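Transcobalamin-1 (Homo sapiens, PDB 4KKI) binds vitamin B12 with femtomolar affinity and shields it from the acid of the stomach. Local coordinates at residues A[182-185]-A[186-189]; A[212-215]-A[216-220]. All coordinates share one frame; numbering follows the deposited sequence.

Contact 1: A[182-185]-A[186-189]; sequences QFSV and DTGA
Ser184 and Thr187 join their hydroxyls across the first turn of helix 185-203, a local N-terminal contact in the alpha domain where the short strand 182-183 gives way to the helix beside the bound cyanocobalamin. Ser184 holds the N-cap position. Its OG lies 2.7 Å from Thr187 OG1 in a hydrogen bond that either hydroxyl could donate. Thr187 swings OG1 back beside its own backbone N (chi1 -56°), and this brings the hydroxyl to the serine at the start of the turn. Small hydroxyl side chains suit both places, because they bond to each other within one turn and still fit a buried site; Thr187 also packs on Tyr144 and Tyr145 of helix 144-156.

The backbone closes the turn at the same level. Gly188 N bonds to Ser184 O at 2.9 Å, and Ala189 N follows to Val185 O at 2.7 Å. The Phe183 ring reaches this turn with its CZ, 3.8 Å from Gly188 CA. A CB on Gly188 would run into that ring, so glycine suits the place. Val185 turns away from the turn to pack on Ala247 of helix 244-252.

Asp186 sends its carboxylate to the ligand: OD2 is hydrogen-bonded to N29 of cyanocobalamin. Placed in the first turn, where peptide N-H groups point back out of the helix's N-terminal end, the carboxylate is probably steadied by the helix dipole, and the hydroxyl pair and backbone bonds that order this turn are likely also to set the position from which Asp186 reaches the vitamin.

Contact 2: A[212-215]-A[216-220]; sequences GSLK and NISIY. With NAG (2-acetamido-2-deoxy-beta-D-glucopyranose), chain E.
Ser218 folds its hydroxyl back onto the carbonyl of Leu214, one turn earlier in helix 213-229. OG lies beside the serine's own backbone N (chi1 -64°), which carries it to 2.7 Å from Leu214 O as donor. Ser218 N also bonds to this oxygen, at 3.0 Å, and the two donors arrive from opposite faces of the carbonyl plane, so one acceptor is gripped twice. The Ser218 side chain also touches Tyr257. An alanine here would keep the backbone bond but would probably leave Leu214 O without its second donor, the hydroxyl.

Gly212 is the N-cap, and its positive phi (105°) suits glycine, since a CB would press on the preceding carbonyl oxygen. From here Gly212 O accepts Asn216 N at 3.2 Å, and Ser213 O accepts Ile217 N at 3.0 Å. Ser213 OG itself is hydrogen-bonded to Asp210 O, just before the helix.

Ile217 lays CG1 3.2 Å from Ser213 O and carries its side chain to Leu195 and Val198 of helix 185-203, a branched hydrophobic residue suited to a buried face. On the outer side Lys215 and Ile219 run side by side, pointing the same way; the lysine chain is extended until it bends at its last torsion (-65°), leaving NZ 3.8 Å from Ile219 CD1.

Asn216 ND2 is joined covalently to NAG C1 (1.4 Å), and the sugar's acetamide methyl C8 comes within 3.5 Å of Ser213 OG. With Ser218 two residues on, Asn-Ile-Ser is the Asn-X-Ser sequon of N-linked glycosylation, carried here on the first turns of an alpha helix.

Overall arrangement
Both contacts are opening turns of helices that follow each other in the alpha domain, 185-203 and 213-229; the centres of the two contacts lie about 19 Å apart, and their nearest atoms about 7 Å. Contact 1 is core: all its touching residues are buried, its centre is about 10 Å from the centre of the chain, and its one acid, Asp186, meets the vitamin. The centre of contact 2 is about 25 Å from it, mixing buried and exposed residues and bearing a glycan. Ile217 packs on helix 185-203, while Phe183, on the strand before that helix, touches Ile228 of helix 213-229. A serine hydroxyl pairs with another side chain in contact 1, with the main chain in contact 2.

Contact 1: A[182-185]-A[186-189]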
ATOM      1  N   GLN A 182       6.888   0.585 -15.533  1.00 60.40           N
ATOM      2  CA  GLN A 182       6.352   1.591 -14.627  1.00 48.54           C
ATOM      3  C   GLN A 182       7.035   1.586 -13.260  1.00 38.59           C
ATOM      4  O   GLN A 182       7.050   0.569 -12.565  1.00 42.70           O
ATOM      5  CB  GLN A 182       4.844   1.397 -14.454  1.00 52.45           C
ATOM      6  CG  GLN A 182       4.204   2.348 -13.455  1.00 66.59           C
ATOM      7  CD  GLN A 182       4.308   3.799 -13.882  1.00 81.11           C
ATOM      8  OE1 GLN A 182       4.195   4.121 -15.066  1.00 93.32           O
ATOM      9  NE2 GLN A 182       4.530   4.685 -12.917  1.00 74.23           N
ATOM     10  N   PHE A 183       7.583   2.721 -12.866  1.00 42.97           N
ATOM     11  CA  PHE A 183       8.132   2.865 -11.534  1.00 39.98           C
ATOM     12  C   PHE A 183       6.986   2.841 -10.533  1.00 42.66           C
ATOM     13  O   PHE A 183       6.015   3.560 -10.682  1.00 45.82           O
ATOM     14  CB  PHE A 183       8.914   4.167 -11.432  1.00 44.50           C
ATOM     15  CG  PHE A 183       9.295   4.550 -10.032  1.00 47.64           C
ATOM     16  CD1 PHE A 183      10.369   3.956  -9.404  1.00 40.20           C
ATOM     17  CD2 PHE A 183       8.592   5.523  -9.355  1.00 38.75           C
ATOM     18  CE1 PHE A 183      10.728   4.317  -8.128  1.00 41.89           C
ATOM     19  CE2 PHE A 183       8.945   5.888  -8.078  1.00 38.70           C
ATOM     20  CZ  PHE A 183      10.015   5.287  -7.463  1.00 40.98           C
ATOM     21  N   SER A 184       7.098   1.988  -9.528  1.00 45.92           N
ATOM     22  CA  SER A 184       6.080   1.890  -8.487  1.00 43.09           C
ATOM     23  C   SER A 184       6.237   3.016  -7.472  1.00 44.48           C
ATOM     24  O   SER A 184       7.125   2.976  -6.614  1.00 39.50           O
ATOM     25  CB  SER A 184       6.145   0.530  -7.786  1.00 43.82           C
ATOM     26  OG  SER A 184       5.195   0.451  -6.735  1.00 45.60           O
ATOM     27  N   VAL A 185       5.369   4.010  -7.572  1.00 38.62           N
ATOM     28  CA  VAL A 185       5.387   5.154  -6.682  1.00 37.16           C
ATOM     29  C   VAL A 185       5.192   4.725  -5.236  1.00 39.53           C
ATOM     30  O   VAL A 185       5.877   5.197  -4.349  1.00 43.23           O
ATOM     31  CB  VAL A 185       4.296   6.161  -7.077  1.00 41.73           C
ATOM     32  CG1 VAL A 185       4.212   7.300  -6.077  1.00 34.10           C
ATOM     33  CG2 VAL A 185       4.559   6.687  -8.472  1.00 41.99           C
ATOM     34  N   ASP A 186       4.255   3.815  -5.017  1.00 36.17           N
ATOM     35  CA  ASP A 186       3.958   3.309  -3.679  1.00 37.75           C
ATOM     36  C   ASP A 186       5.210   2.711  -3.048  1.00 31.67           C
ATOM     37  O   ASP A 186       5.551   3.008  -1.903  1.00 37.36           O
ATOM     38  CB  ASP A 186       2.867   2.238  -3.744  1.00 41.32           C
ATOM     39  CG  ASP A 186       1.699   2.637  -4.628  1.00 48.12           C
ATOM     40  OD1 ASP A 186       1.872   2.652  -5.865  1.00 43.65           O
ATOM     41  OD2 ASP A 186       0.608   2.921  -4.089  1.00 45.77           O
ATOM     42  N   THR A 187       5.885   1.865  -3.814  1.00 38.29           N
ATOM     43  CA  THR A 187       7.108   1.216  -3.371  1.00 34.40           C
ATOM     44  C   THR A 187       8.206   2.241  -3.101  1.00 39.39           C
ATOM     45  O   THR A 187       8.851   2.209  -2.053  1.00 36.11           O
ATOM     46  CB  THR A 187       7.590   0.206  -4.423  1.00 35.95           C
ATOM     47  OG1 THR A 187       6.547  -0.740  -4.683  1.00 42.14           O
ATOM     48  CG2 THR A 187       8.824  -0.525  -3.935  1.00 31.90           C
ATOM     49  N   GLY A 188       8.409   3.148  -4.052  1.00 36.44           N
ATOM     50  CA  GLY A 188       9.389   4.208  -3.901  1.00 29.99           C
ATOM     51  C   GLY A 188       9.114   5.088  -2.694  1.00 40.83           C
ATOM     52  O   GLY A 188      10.034   5.477  -1.977  1.00 37.53           O
ATOM     53  N   ALA A 189       7.840   5.390  -2.463  1.00 32.46           N
ATOM     54  CA  ALA A 189       7.447   6.241  -1.347  1.00 34.48           C
ATOM     55  C   ALA A 189       7.725   5.563  -0.013  1.00 36.30           C
ATOM     56  O   ALA A 189       8.284   6.177   0.899  1.00 34.15           O
ATOM     57  CB  ALA A 189       5.974   6.624  -1.454  1.00 32.34           C
TER

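Contact 2: A[212-215]-A[216-220]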
ATOM      1  N   GLY A 212      29.954   6.427   5.870  1.00 78.69           N
ATOM      2  CA  GLY A 212      29.642   6.623   4.467  1.00 74.55           C
ATOM      3  C   GLY A 212      28.286   6.048   4.110  1.00 69.63           C
ATOM      4  O   GLY A 212      27.791   6.245   2.999  1.00 67.07           O
ATOM      5  N   SER A 213      27.683   5.332   5.055  1.00 62.81           N
ATOM      6  CA  SER A 213      26.371   4.734   4.838  1.00 60.01           C
ATOM      7  C   SER A 213      25.308   5.814   4.699  1.00 59.35           C
ATOM      8  O   SER A 213      24.417   5.716   3.855  1.00 55.87           O
ATOM      9  CB  SER A 213      26.006   3.789   5.986  1.00 58.83           C
ATOM     10  OG  SER A 213      26.927   2.718   6.082  1.00 68.19           O
ATOM     11  N   LEU A 214      25.412   6.845   5.534  1.00 54.44           N
ATOM     12  CA  LEU A 214      24.469   7.956   5.504  1.00 55.30           C
ATOM     13  C   LEU A 214      24.488   8.629   4.139  1.00 56.78           C
ATOM     14  O   LEU A 214      23.450   9.041   3.622  1.00 48.27           O
ATOM     15  CB  LEU A 214      24.797   8.973   6.599  1.00 53.15           C
ATOM     16  CG  LEU A 214      23.856  10.178   6.687  1.00 54.51           C
ATOM     17  CD1 LEU A 214      22.440   9.736   7.035  1.00 49.01           C
ATOM     18  CD2 LEU A 214      24.362  11.193   7.696  1.00 57.28           C
ATOM     19  N   LYS A 215      25.681   8.727   3.560  1.00 54.56           N
ATOM     20  CA  LYS A 215      25.862   9.327   2.245  1.00 55.30           C
ATOM     21  C   LYS A 215      25.117   8.536   1.172  1.00 55.20           C
ATOM     22  O   LYS A 215      24.328   9.097   0.413  1.00 46.37           O
ATOM     23  CB  LYS A 215      27.352   9.413   1.909  1.00 54.16           C
ATOM     24  CG  LYS A 215      27.681  10.116   0.601  1.00 53.38           C
ATOM     25  CD  LYS A 215      29.189  10.290   0.458  1.00 66.21           C
ATOM     26  CE  LYS A 215      29.567  10.890  -0.883  1.00 79.86           C
ATOM     27  NZ  LYS A 215      29.238   9.983  -2.016  1.00 89.27           N
ATOM     28  N   ASN A 216      25.364   7.231   1.119  1.00 53.07           N
ATOM     29  CA  ASN A 216      24.738   6.377   0.116  1.00 52.41           C
ATOM     30  C   ASN A 216      23.219   6.309   0.247  1.00 47.72           C
ATOM     31  O   ASN A 216      22.503   6.331  -0.753  1.00 51.15           O
ATOM     32  CB  ASN A 216      25.344   4.972   0.146  1.00 57.58           C
ATOM     33  CG  ASN A 216      26.820   4.972  -0.198  1.00 71.50           C
ATOM     34  OD1 ASN A 216      27.342   5.953  -0.729  1.00 69.63           O
ATOM     35  ND2 ASN A 216      27.502   3.869   0.100  1.00 83.88           N
ATOM     36  N   ILE A 217      22.734   6.234   1.482  1.00 43.56           N
ATOM     37  CA  ILE A 217      21.297   6.207   1.734  1.00 44.52           C
ATOM     38  C   ILE A 217      20.651   7.517   1.285  1.00 44.49           C
ATOM     39  O   ILE A 217      19.575   7.514   0.685  1.00 42.72           O
ATOM     40  CB  ILE A 217      20.992   5.934   3.221  1.00 49.93           C
ATOM     41  CG1 ILE A 217      21.475   4.535   3.609  1.00 52.45           C
ATOM     42  CG2 ILE A 217      19.505   6.057   3.500  1.00 49.35           C
ATOM     43  CD1 ILE A 217      21.267   4.204   5.066  1.00 52.12           C
ATOM     44  N   SER A 218      21.327   8.630   1.564  1.00 43.20           N
ATOM     45  CA  SER A 218      20.856   9.949   1.151  1.00 47.11           C
ATOM     46  C   SER A 218      20.764  10.053  -0.367  1.00 45.48           C
ATOM     47  O   SER A 218      19.823  10.639  -0.903  1.00 42.43           O
ATOM     48  CB  SER A 218      21.782  11.046   1.690  1.00 39.69           C
ATOM     49  OG  SER A 218      21.766  11.075   3.106  1.00 55.99           O
ATOM     50  N   ILE A 219      21.752   9.484  -1.052  1.00 40.87           N
ATOM     51  CA  ILE A 219      21.765   9.462  -2.510  1.00 43.86           C
ATOM     52  C   ILE A 219      20.616   8.607  -3.044  1.00 49.20           C
ATOM     53  O   ILE A 219      19.946   8.990  -4.006  1.00 43.47           O
ATOM     54  CB  ILE A 219      23.121   8.960  -3.056  1.00 46.69           C
ATOM     55  CG1 ILE A 219      24.232   9.953  -2.699  1.00 50.17           C
ATOM     56  CG2 ILE A 219      23.058   8.759  -4.563  1.00 38.66           C
ATOM     57  CD1 ILE A 219      25.618   9.515  -3.122  1.00 44.93           C
ATOM     58  N   TYR A 220      20.387   7.459  -2.408  1.00 39.18           N
ATOM     59  CA  TYR A 220      19.252   6.603  -2.745  1.00 41.34           C
ATOM     60  C   TYR A 220      17.949   7.385  -2.622  1.00 42.94           C
ATOM     61  O   TYR A 220      17.099   7.337  -3.509  1.00 41.23           O
ATOM     62  CB  TYR A 220      19.181   5.380  -1.823  1.00 37.63           C
ATOM     63  CG  TYR A 220      20.258   4.343  -2.036  1.00 44.48           C
ATOM     64  CD1 TYR A 220      21.254   4.520  -2.988  1.00 45.42           C
ATOM     65  CD2 TYR A 220      20.271   3.173  -1.285  1.00 46.92           C
ATOM     66  CE1 TYR A 220      22.236   3.568  -3.179  1.00 42.15           C
ATOM     67  CE2 TYR A 220      21.246   2.216  -1.469  1.00 48.24           C
ATOM     68  CZ  TYR A 220      22.226   2.418  -2.417  1.00 49.56           C
ATOM     69  OH  TYR A 220      23.200   1.463  -2.601  1.00 48.63           O
TER
HETATM   70  C1  NAG E 504      28.800   3.918  -0.524  1.00 69.79           C
HETATM   71  C2  NAG E 504      29.653   2.789   0.050  1.00 76.04           C
HETATM   72  C3  NAG E 504      30.994   2.657  -0.668  1.00 84.31           C
HETATM   73  C4  NAG E 504      30.824   2.718  -2.180  1.00 86.44           C
HETATM   74  C5  NAG E 504      29.990   3.933  -2.566  1.00 82.43           C
HETATM   75  C6  NAG E 504      29.795   4.024  -4.075  1.00 82.73           C
HETATM   76  C7  NAG E 504      29.175   2.379   2.394  1.00 67.23           C
HETATM   77  C8  NAG E 504      29.633   2.547   3.812  1.00 63.62           C
HETATM   78  N2  NAG E 504      29.870   3.029   1.464  1.00 71.19           N
HETATM   79  O3  NAG E 504      31.603   1.432  -0.317  1.00 87.68           O
HETATM   80  O4  NAG E 504      32.090   2.790  -2.797  1.00 88.87           O
HETATM   81  O5  NAG E 504      28.730   3.852  -1.935  1.00 78.30           O
HETATM   82  O6  NAG E 504      29.065   2.905  -4.526  1.00 92.75           O
HETATM   83  O7  NAG E 504      28.204   1.672   2.131  1.00 74.03           O